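Long-range contacts in mannan endo-1,6-alpha-mannosidase (Chaetomium thermophilum, PDB 6RY0), which probably hydrolyses (1->6)-alpha-mannosidic linkages and, as a Dfg5 protein, is linked to the transfer of GPI-anchored glycoproteins into the fungal cell wall: residues 300-310 with 369-377; 313-324 with 383-394. All blocks are in the same frame, centred on the assembly; numbering follows the deposited sequence. Where two conformers were deposited one is given.

Contacts 1 and 2 cross along the chain: their four segments alternate in sequence, and their centres lie 11 Å apart on the same side of the molecule. Both are largely buried, but contact 1 is the more peripheral, about 19 Å from the chain's centre against 15 Å. It joins a hairpin and loop to another loop through aromatic rings, a central glutamate and bridging waters, ending in an outer salt bridge. In contact 2 the run into helix 323-337 packs closely on the loop before helix 389-401 and on that helix's first turns, and its outer end reaches a calcium ion. The Cys309-Cys316 disulfide and a probable Tyr372-Asp384 hydrogen bond tie the two together.

Contact 1 (300-310 with 369-377); sequences KDGVVFEIPCE and CGFYWKSGK
The backbones come closest at Val303 and Lys374, whose CA atoms are 5.7 Å apart, and widen to 7.1 Å between the CA atoms of Glu310 and Tyr372, a separation bridged mainly by side chains and water. At the narrow end, CG1 of Val303 rests on CB of Trp373 at 3.8 Å and also touches the backbone N of Lys374. The Lys374 chain leaves with CG anti to its own N; a bend at chi2 (61°) then carries CD and CE past the carbonyl O of Lys300, and a second at chi4 swings NZ to Asp301. Lys374 NZ finishes 2.9 Å from OD2 of Asp301, a salt bridge whose hydrogen bond is weak. Asp301 and Gly302 are the corner of a type I' turn, closed by paired backbone bonds between Lys300 and Val303; this is a beta-hairpin with a two-residue loop joining strands 299-300 and 303-304, a small addition to the mainly helical (alpha/alpha)6 barrel expected of glycoside hydrolase family 76. Deeper in, CG1 of Val304 meets the six-membered part of the indole, 3.6 Å from CZ3 of Trp373. CB of Lys374 lies at the edge of the Phe305 ring, whose opposite faces carry Lys300 CD and Glu310 CB. Glu310 reaches across with an extended chain. Its carboxylate, turned 48° from the Phe371 ring, places Glu310 OE1 3.6 Å from CE2 of Phe371. Glu310 OE1 also accepts a nearly straight bond (172°) from Glu306 N at 2.9 Å and pairs with Lys324, which also makes cation-pi contacts with Phe371 and Trp373. OE2 takes protons from two waters: one, at 2.6 Å from Glu310 OE2, also donates to Val304 O and accepts from Lys374 N, while the other accepts from Ser375 N.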
loop_
_atom_site.group_PDB
_atom_site.type_symbol
_atom_site.label_atom_id
_atom_site.label_comp_id
_atom_site.label_asym_id
_atom_site.label_seq_id
_atom_site.Cartn_x
_atom_site.Cartn_y
_atom_site.Cartn_z
ATOM N N LYS A 300 -2.719 20.242 0.323
ATOM C CA LYS A 300 -3.395 21.511 0.107
ATOM C C LYS A 300 -3.639 22.128 1.465
ATOM O O LYS A 300 -4.369 21.586 2.287
ATOM C CB LYS A 300 -4.694 21.257 -0.626
ATOM C CG LYS A 300 -4.346 20.795 -2.028
ATOM C CD LYS A 300 -5.440 20.798 -3.024
ATOM C CE LYS A 300 -5.008 20.208 -4.321
ATOM N NZ LYS A 300 -4.012 21.076 -5.019
ATOM N N ASP A 301 -2.977 23.251 1.719
ATOM C CA ASP A 301 -3.006 23.836 3.046
ATOM C C ASP A 301 -2.735 22.784 4.123
ATOM O O ASP A 301 -3.418 22.757 5.148
ATOM C CB ASP A 301 -4.352 24.561 3.309
ATOM C CG ASP A 301 -4.774 25.551 2.156
ATOM O OD1 ASP A 301 -3.910 26.280 1.637
ATOM O OD2 ASP A 301 -5.971 25.643 1.769
ATOM N N GLY A 302 -1.766 21.904 3.869
ATOM C CA GLY A 302 -1.364 20.957 4.868
ATOM C C GLY A 302 -2.196 19.677 4.942
ATOM O O GLY A 302 -1.979 18.906 5.868
ATOM N N VAL A 303 -3.084 19.422 3.982
ATOM C CA VAL A 303 -3.972 18.280 4.059
ATOM C C VAL A 303 -3.873 17.473 2.779
ATOM O O VAL A 303 -3.961 18.027 1.670
ATOM C CB VAL A 303 -5.417 18.740 4.288
ATOM C CG1 VAL A 303 -6.313 17.513 4.468
ATOM C CG2 VAL A 303 -5.494 19.670 5.514
ATOM N N VAL A 304 -3.726 16.158 2.902
ATOM C CA VAL A 304 -3.668 15.313 1.715
ATOM C C VAL A 304 -5.003 15.382 0.951
ATOM O O VAL A 304 -6.084 15.401 1.549
ATOM C CB VAL A 304 -3.327 13.871 2.110
ATOM C CG1 VAL A 304 -4.419 13.280 2.954
ATOM C CG2 VAL A 304 -3.009 13.030 0.889
ATOM N N PHE A 305 -4.921 15.371 -0.370
ATOM C CA PHE A 305 -6.058 15.621 -1.231
ATOM C C PHE A 305 -5.911 14.743 -2.471
ATOM O O PHE A 305 -4.871 14.808 -3.156
ATOM C CB PHE A 305 -6.112 17.111 -1.592
ATOM C CG PHE A 305 -7.351 17.526 -2.284
ATOM C CD1 PHE A 305 -7.466 17.437 -3.630
ATOM C CD2 PHE A 305 -8.430 18.017 -1.556
ATOM C CE1 PHE A 305 -8.655 17.863 -4.253
ATOM C CE2 PHE A 305 -9.571 18.456 -2.161
ATOM C CZ PHE A 305 -9.694 18.355 -3.487
ATOM N N GLU A 306 -6.937 13.978 -2.790
ATOM C CA GLU A 306 -6.862 13.027 -3.905
ATOM C C GLU A 306 -7.217 13.742 -5.204
ATOM O O GLU A 306 -8.370 13.731 -5.648
ATOM C CB GLU A 306 -7.742 11.805 -3.646
ATOM C CG GLU A 306 -7.387 10.629 -4.530
ATOM C CD GLU A 306 -5.932 10.224 -4.360
ATOM O OE1 GLU A 306 -5.557 9.968 -3.190
ATOM O OE2 GLU A 306 -5.191 10.201 -5.356
ATOM N N ILE A 307 -6.215 14.399 -5.799
ATOM C CA ILE A 307 -6.473 15.369 -6.868
ATOM C C ILE A 307 -7.337 14.842 -8.025
ATOM O O ILE A 307 -8.084 15.649 -8.540
ATOM C CB ILE A 307 -5.266 16.266 -7.259
ATOM C CG1 ILE A 307 -4.138 15.391 -7.691
ATOM C CG2 ILE A 307 -4.832 17.208 -6.122
ATOM C CD1 ILE A 307 -2.777 16.086 -7.874
ATOM N N PRO A 308 -7.252 13.564 -8.460
ATOM C CA PRO A 308 -8.087 13.212 -9.610
ATOM C C PRO A 308 -9.566 13.122 -9.338
ATOM O O PRO A 308 -10.320 13.085 -10.307
ATOM C CB PRO A 308 -7.551 11.841 -10.040
ATOM C CG PRO A 308 -6.146 11.796 -9.473
ATOM C CD PRO A 308 -6.304 12.479 -8.146
ATOM N N CYS A 309 -9.994 13.045 -8.086
ATOM C CA CYS A 309 -11.404 12.798 -7.800
ATOM C C CYS A 309 -12.008 13.599 -6.681
ATOM O O CYS A 309 -13.212 13.768 -6.681
ATOM C CB CYS A 309 -11.647 11.298 -7.602
ATOM S SG CYS A 309 -10.874 10.574 -6.134
ATOM N N GLU A 310 -11.238 14.098 -5.728
ATOM C CA GLU A 310 -11.801 14.652 -4.502
ATOM C C GLU A 310 -12.434 16.032 -4.687
ATOM O O GLU A 310 -13.148 16.498 -3.811
ATOM C CB GLU A 310 -10.715 14.679 -3.422
ATOM C CG GLU A 310 -11.211 15.080 -2.058
ATOM C CD GLU A 310 -10.209 14.896 -0.923
ATOM O OE1 GLU A 310 -9.215 14.152 -1.060
ATOM O OE2 GLU A 310 -10.462 15.494 0.150
ATOM N N CYS A 369 -16.277 8.551 10.170
ATOM C CA CYS A 369 -15.293 9.233 9.335
ATOM C C CYS A 369 -15.698 9.257 7.869
ATOM O O CYS A 369 -16.036 8.243 7.274
ATOM C CB CYS A 369 -13.937 8.540 9.450
ATOM S SG CYS A 369 -13.123 8.660 11.070
ATOM N N GLY A 370 -15.553 10.446 7.288
ATOM C CA GLY A 370 -15.633 10.614 5.850
ATOM C C GLY A 370 -14.257 10.812 5.236
ATOM O O GLY A 370 -13.219 10.554 5.852
ATOM N N PHE A 371 -14.287 11.243 3.979
ATOM C CA PHE A 371 -13.131 11.300 3.104
ATOM C C PHE A 371 -12.610 12.697 2.868
ATOM O O PHE A 371 -11.433 12.872 2.513
ATOM C CB PHE A 371 -13.513 10.735 1.741
ATOM C CG PHE A 371 -12.372 10.661 0.757
ATOM C CD1 PHE A 371 -11.303 9.804 0.982
ATOM C CD2 PHE A 371 -12.377 11.428 -0.396
ATOM C CE1 PHE A 371 -10.279 9.708 0.072
ATOM C CE2 PHE A 371 -11.350 11.316 -1.310
ATOM C CZ PHE A 371 -10.293 10.472 -1.061
ATOM N N TYR A 372 -13.470 13.703 2.977
ATOM C CA TYR A 372 -13.177 15.036 2.433
ATOM C C TYR A 372 -12.532 15.878 3.516
ATOM O O TYR A 372 -13.095 16.866 4.037
ATOM C CB TYR A 372 -14.474 15.647 1.835
ATOM C CG TYR A 372 -14.984 14.810 0.661
ATOM C CD1 TYR A 372 -15.785 13.712 0.884
ATOM C CD2 TYR A 372 -14.624 15.095 -0.642
ATOM C CE1 TYR A 372 -16.222 12.908 -0.145
ATOM C CE2 TYR A 372 -15.051 14.301 -1.693
ATOM C CZ TYR A 372 -15.843 13.201 -1.441
ATOM O OH TYR A 372 -16.259 12.431 -2.493
ATOM N N TRP A 373 -11.311 15.483 3.876
ATOM C CA TRP A 373 -10.639 16.078 5.020
ATOM C C TRP A 373 -10.366 17.567 4.807
ATOM O O TRP A 373 -10.614 18.390 5.687
ATOM C CB TRP A 373 -9.341 15.335 5.333
ATOM C CG TRP A 373 -9.466 13.859 5.544
ATOM C CD1 TRP A 373 -10.601 13.103 5.647
ATOM C CD2 TRP A 373 -8.369 12.954 5.659
ATOM N NE1 TRP A 373 -10.272 11.774 5.816
ATOM C CE2 TRP A 373 -8.908 11.652 5.821
ATOM C CE3 TRP A 373 -6.984 13.113 5.668
ATOM C CZ2 TRP A 373 -8.112 10.522 5.983
ATOM C CZ3 TRP A 373 -6.186 11.986 5.823
ATOM C CH2 TRP A 373 -6.766 10.706 5.981
ATOM N N LYS A 374 -9.841 17.902 3.639
ATOM C CA LYS A 374 -9.526 19.300 3.363
ATOM C C LYS A 374 -10.757 20.195 3.516
ATOM O O LYS A 374 -10.637 21.317 4.000
ATOM C CB LYS A 374 -8.922 19.434 1.981
ATOM C CG LYS A 374 -8.605 20.901 1.563
ATOM C CD LYS A 374 -7.580 21.653 2.466
ATOM C CE LYS A 374 -7.335 23.090 2.011
ATOM N NZ LYS A 374 -8.364 24.103 2.334
ATOM N N SER A 375 -11.918 19.702 3.117
ATOM C CA SER A 375 -13.152 20.495 3.178
ATOM C C SER A 375 -13.540 20.891 4.568
ATOM O O SER A 375 -14.315 21.825 4.758
ATOM C CB SER A 375 -14.339 19.717 2.591
ATOM O OG SER A 375 -14.919 18.773 3.492
ATOM N N GLY A 376 -13.087 20.156 5.564
ATOM C CA GLY A 376 -13.410 20.466 6.942
ATOM C C GLY A 376 -14.741 19.966 7.458
ATOM O O GLY A 376 -15.083 20.261 8.607
ATOM N N LYS A 377 -15.475 19.221 6.645
ATOM C CA LYS A 377 -16.830 18.796 7.000
ATOM C C LYS A 377 -16.988 17.311 6.739
ATOM O O LYS A 377 -16.460 16.785 5.769
ATOM C CB LYS A 377 -17.863 19.562 6.160
ATOM C CG LYS A 377 -17.714 21.062 6.242
ATOM C CD LYS A 377 -18.712 21.805 5.374
ATOM C CE LYS A 377 -18.506 23.318 5.420
ATOM N NZ LYS A 377 -19.541 24.050 4.652
HETATM O O HOH W 1 -8.723 15.700 2.100
HETATM O O HOH W 2 -15.379 12.125 -5.058
HETATM O O HOH W 3 -11.924 17.710 0.915
#

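Contact 2 (313-324 with 383-394); sequences QGACTADMLTFK and VDHTSGAGEAMS. With CA (calcium ion), chain C.
The His385 imidazole is joined to Gly314 by a water lying in its ring plane, 2.8 Å from NE2 of His385 and donating to Gly314 O at 2.7 Å, while Val383 O sits over one ring face, offset toward the rim and 3.4 Å above the plane. On the other segment, Met320 CA covers the centre of one Phe323 face. The run into helix 323-337 packs on the loop before helix 389-401 and on that helix's first turns, consistent with the (alpha/alpha)6 barrel of family 76; an ST turn, in which Thr386 OG1 accepts from Gly388 N, leads to the N-cap Gly388. The backbone O of His385 binds the calcium ion, together with Asp73 and four waters. The Asp384 carboxylate divides its work: OD1 accepts a weak, bent bond (126°) from Gly314 N at 2.9 Å and a proton from a water shared with Cys316 O, whereas OD2 is paired with Tyr372 OH in a probable hydrogen bond. Leu321, through its chi2 of 166°, brings CD1 to 3.5 Å from OE2 of Glu391. Thr322 CG2 lies 3.9 Å from CA of Gly390, where the absence of a side chain lets the backbones close to 4.7 Å between their CA atoms. One turn further on, Ser394 OG stands 3.0 Å from Leu321 O and also near Gly390 O.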
loop_
_atom_site.group_PDB
_atom_site.type_symbol
_atom_site.label_atom_id
_atom_site.label_comp_id
_atom_site.label_asym_id
_atom_site.label_seq_id
_atom_site.Cartn_x
_atom_site.Cartn_y
_atom_site.Cartn_z
ATOM N N GLN A 313 -17.834 15.746 -4.789
ATOM C CA GLN A 313 -18.337 14.500 -4.251
ATOM C C GLN A 313 -18.861 13.602 -5.340
ATOM O O GLN A 313 -19.395 14.077 -6.340
ATOM C CB GLN A 313 -19.470 14.777 -3.283
ATOM C CG GLN A 313 -18.988 15.532 -2.074
ATOM C CD GLN A 313 -20.114 15.973 -1.157
ATOM O OE1 GLN A 313 -21.244 15.470 -1.222
ATOM N NE2 GLN A 313 -19.790 16.875 -0.262
ATOM N N GLY A 314 -18.779 12.297 -5.102
ATOM C CA GLY A 314 -19.375 11.333 -5.997
ATOM C C GLY A 314 -18.493 10.867 -7.140
ATOM O O GLY A 314 -19.013 10.315 -8.129
ATOM N N ALA A 315 -17.198 11.156 -7.081
ATOM C CA ALA A 315 -16.277 10.745 -8.135
ATOM C C ALA A 315 -15.269 9.678 -7.687
ATOM O O ALA A 315 -14.867 8.852 -8.487
ATOM C CB ALA A 315 -15.525 11.945 -8.675
ATOM N N CYS A 316 -14.816 9.717 -6.450
ATOM C CA CYS A 316 -13.793 8.750 -6.038
ATOM C C CYS A 316 -14.349 7.334 -5.931
ATOM O O CYS A 316 -15.399 7.136 -5.325
ATOM C CB CYS A 316 -13.178 9.180 -4.717
ATOM S SG CYS A 316 -12.285 10.793 -4.717
ATOM N N THR A 317 -13.630 6.347 -6.471
ATOM C CA THR A 317 -14.046 4.962 -6.358
ATOM C C THR A 317 -13.608 4.380 -5.021
ATOM O O THR A 317 -12.792 4.963 -4.305
ATOM C CB THR A 317 -13.402 4.116 -7.451
ATOM O OG1 THR A 317 -12.000 4.087 -7.199
ATOM C CG2 THR A 317 -13.669 4.653 -8.873
ATOM N N ALA A 318 -14.122 3.192 -4.698
ATOM C CA ALA A 318 -13.746 2.525 -3.460
ATOM C C ALA A 318 -12.226 2.449 -3.325
ATOM O O ALA A 318 -11.675 2.687 -2.250
ATOM C CB ALA A 318 -14.351 1.141 -3.395
ATOM N N ASP A 319 -11.538 2.096 -4.405
ATOM C CA ASP A 319 -10.101 1.975 -4.321
ATOM C C ASP A 319 -9.470 3.339 -3.920
ATOM O O ASP A 319 -8.596 3.430 -3.061
ATOM C CB ASP A 319 -9.482 1.557 -5.660
ATOM C CG ASP A 319 -9.768 0.132 -6.074
ATOM O OD1 ASP A 319 -10.391 -0.677 -5.357
ATOM O OD2 ASP A 319 -9.231 -0.193 -7.142
ATOM N N MET A 320 -9.914 4.405 -4.579
ATOM C CA MET A 320 -9.323 5.726 -4.383
ATOM C C MET A 320 -9.486 6.269 -2.962
ATOM O O MET A 320 -8.649 7.036 -2.489
ATOM C CB MET A 320 -9.923 6.732 -5.382
ATOM C CG MET A 320 -9.612 6.390 -6.822
ATOM S SD MET A 320 -10.584 7.421 -7.947
ATOM C CE MET A 320 -10.358 6.483 -9.460
ATOM N N LEU A 321 -10.539 5.841 -2.270
ATOM C CA LEU A 321 -10.787 6.278 -0.898
ATOM C C LEU A 321 -9.732 5.794 0.085
ATOM O O LEU A 321 -9.625 6.320 1.194
ATOM C CB LEU A 321 -12.192 5.837 -0.492
ATOM C CG LEU A 321 -13.335 6.413 -1.333
ATOM C CD1 LEU A 321 -14.608 5.657 -1.077
ATOM C CD2 LEU A 321 -13.523 7.900 -1.093
ATOM N N THR A 322 -8.958 4.784 -0.318
ATOM C CA THR A 322 -7.918 4.220 0.539
ATOM C C THR A 322 -6.561 4.895 0.366
ATOM O O THR A 322 -5.667 4.700 1.185
ATOM C CB THR A 322 -7.716 2.728 0.287
ATOM O OG1 THR A 322 -7.070 2.515 -0.971
ATOM C CG2 THR A 322 -9.015 1.966 0.342
ATOM N N PHE A 323 -6.369 5.656 -0.708
ATOM C CA PHE A 323 -4.989 6.021 -1.070
ATOM C C PHE A 323 -4.340 6.912 -0.034
ATOM O O PHE A 323 -3.159 6.751 0.288
ATOM C CB PHE A 323 -4.912 6.667 -2.451
ATOM C CG PHE A 323 -5.328 5.812 -3.619
ATOM C CD1 PHE A 323 -5.468 4.414 -3.534
ATOM C CD2 PHE A 323 -5.562 6.411 -4.856
ATOM C CE1 PHE A 323 -5.844 3.666 -4.638
ATOM C CE2 PHE A 323 -5.919 5.659 -5.950
ATOM C CZ PHE A 323 -6.070 4.292 -5.844
ATOM N N LYS A 324 -5.088 7.892 0.489
ATOM C CA LYS A 324 -4.473 8.857 1.394
ATOM C C LYS A 324 -3.996 8.181 2.690
ATOM O O LYS A 324 -3.052 8.660 3.320
ATOM C CB LYS A 324 -5.375 10.075 1.618
ATOM C CG LYS A 324 -6.742 9.747 2.189
ATOM C CD LYS A 324 -7.599 10.998 2.396
ATOM C CE LYS A 324 -7.788 11.816 1.143
ATOM N NZ LYS A 324 -8.879 12.825 1.280
ATOM N N VAL A 383 -22.217 9.043 -0.375
ATOM C CA VAL A 383 -22.098 9.858 -1.568
ATOM C C VAL A 383 -21.162 9.213 -2.568
ATOM O O VAL A 383 -21.293 9.447 -3.785
ATOM C CB VAL A 383 -21.651 11.333 -1.286
ATOM C CG1 VAL A 383 -22.614 11.977 -0.315
ATOM C CG2 VAL A 383 -20.175 11.453 -0.887
ATOM N N ASP A 384 -20.211 8.419 -2.071
ATOM C CA ASP A 384 -19.291 7.694 -2.936
ATOM C C ASP A 384 -19.629 6.210 -3.019
ATOM O O ASP A 384 -18.829 5.406 -3.467
ATOM C CB ASP A 384 -17.854 7.959 -2.525
ATOM C CG ASP A 384 -17.459 9.404 -2.756
ATOM O OD1 ASP A 384 -17.726 9.944 -3.843
ATOM O OD2 ASP A 384 -16.890 10.027 -1.834
ATOM N N HIS A 385 -20.854 5.862 -2.623
ATOM C CA HIS A 385 -21.443 4.560 -2.932
ATOM C C HIS A 385 -20.762 3.393 -2.249
ATOM O O HIS A 385 -20.783 2.278 -2.776
ATOM C CB HIS A 385 -21.492 4.323 -4.453
ATOM C CG HIS A 385 -21.955 5.509 -5.207
ATOM N ND1 HIS A 385 -23.276 5.892 -5.218
ATOM C CD2 HIS A 385 -21.279 6.460 -5.889
ATOM C CE1 HIS A 385 -23.406 7.007 -5.919
ATOM N NE2 HIS A 385 -22.207 7.373 -6.337
ATOM N N THR A 386 -20.216 3.615 -1.058
ATOM C CA THR A 386 -19.727 2.527 -0.232
ATOM C C THR A 386 -20.172 2.738 1.198
ATOM O O THR A 386 -20.604 3.829 1.588
ATOM C CB THR A 386 -18.176 2.345 -0.249
ATOM O OG1 THR A 386 -17.573 3.175 0.741
ATOM C CG2 THR A 386 -17.571 2.566 -1.602
ATOM N N SER A 387 -19.981 1.695 2.002
ATOM C CA SER A 387 -20.262 1.758 3.416
ATOM C C SER A 387 -19.271 2.586 4.213
ATOM O O SER A 387 -19.565 2.914 5.350
ATOM C CB SER A 387 -20.361 0.366 4.005
ATOM O OG SER A 387 -19.114 -0.292 3.825
ATOM N N GLY A 388 -18.105 2.908 3.624
ATOM C CA GLY A 388 -17.137 3.773 4.267
ATOM C C GLY A 388 -15.900 3.113 4.846
ATOM O O GLY A 388 -15.195 3.744 5.637
ATOM N N ALA A 389 -15.603 1.875 4.450
ATOM C CA ALA A 389 -14.440 1.198 5.020
ATOM C C ALA A 389 -13.129 1.838 4.615
ATOM O O ALA A 389 -12.196 1.867 5.422
ATOM C CB ALA A 389 -14.436 -0.275 4.600
ATOM N N GLY A 390 -13.021 2.349 3.399
ATOM C CA GLY A 390 -11.760 2.946 2.993
ATOM C C GLY A 390 -11.464 4.229 3.726
ATOM O O GLY A 390 -10.309 4.490 4.096
ATOM N N GLU A 391 -12.504 5.029 3.965
ATOM C CA GLU A 391 -12.364 6.248 4.740
ATOM C C GLU A 391 -11.905 5.929 6.157
ATOM O O GLU A 391 -11.022 6.585 6.715
ATOM C CB GLU A 391 -13.705 7.007 4.772
ATOM C CG GLU A 391 -14.200 7.520 3.416
ATOM C CD GLU A 391 -15.055 6.564 2.622
ATOM O OE1 GLU A 391 -14.876 5.324 2.711
ATOM O OE2 GLU A 391 -15.893 7.093 1.855
ATOM N N ALA A 392 -12.525 4.916 6.756
ATOM C CA ALA A 392 -12.156 4.479 8.096
ATOM C C ALA A 392 -10.719 3.991 8.132
ATOM O O ALA A 392 -9.962 4.277 9.067
ATOM C CB ALA A 392 -13.119 3.408 8.561
ATOM N N MET A 393 -10.320 3.240 7.106
ATOM C CA MET A 393 -8.953 2.720 7.028
ATOM C C MET A 393 -7.947 3.873 6.918
ATOM O O MET A 393 -6.880 3.849 7.540
ATOM C CB MET A 393 -8.837 1.793 5.814
ATOM C CG MET A 393 -7.556 0.937 5.813
ATOM S SD MET A 393 -7.250 0.015 4.292
ATOM C CE MET A 393 -8.800 -0.839 4.112
ATOM N N SER A 394 -8.296 4.872 6.102
ATOM C CA SER A 394 -7.412 5.996 5.899
ATOM C C SER A 394 -7.228 6.836 7.147
ATOM O O SER A 394 -6.100 7.278 7.414
ATOM C CB SER A 394 -7.877 6.841 4.709
ATOM O OG SER A 394 -7.670 6.125 3.507
HETATM CA CA CA C . -21.712 0.089 -3.403
HETATM O O HOH W 4 -21.606 9.527 -7.981
HETATM O O HOH W 5 -17.891 8.132 -5.940
HETATM O O HOH W 6 -6.006 3.523 3.664
HETATM O O HOH W 7 -20.812 -1.696 -4.694
HETATM O O HOH W 8 -22.845 -1.979 -2.649
HETATM O O HOH W 9 -23.195 0.566 -1.769
HETATM O O HOH W 10 -20.205 0.452 -4.788
#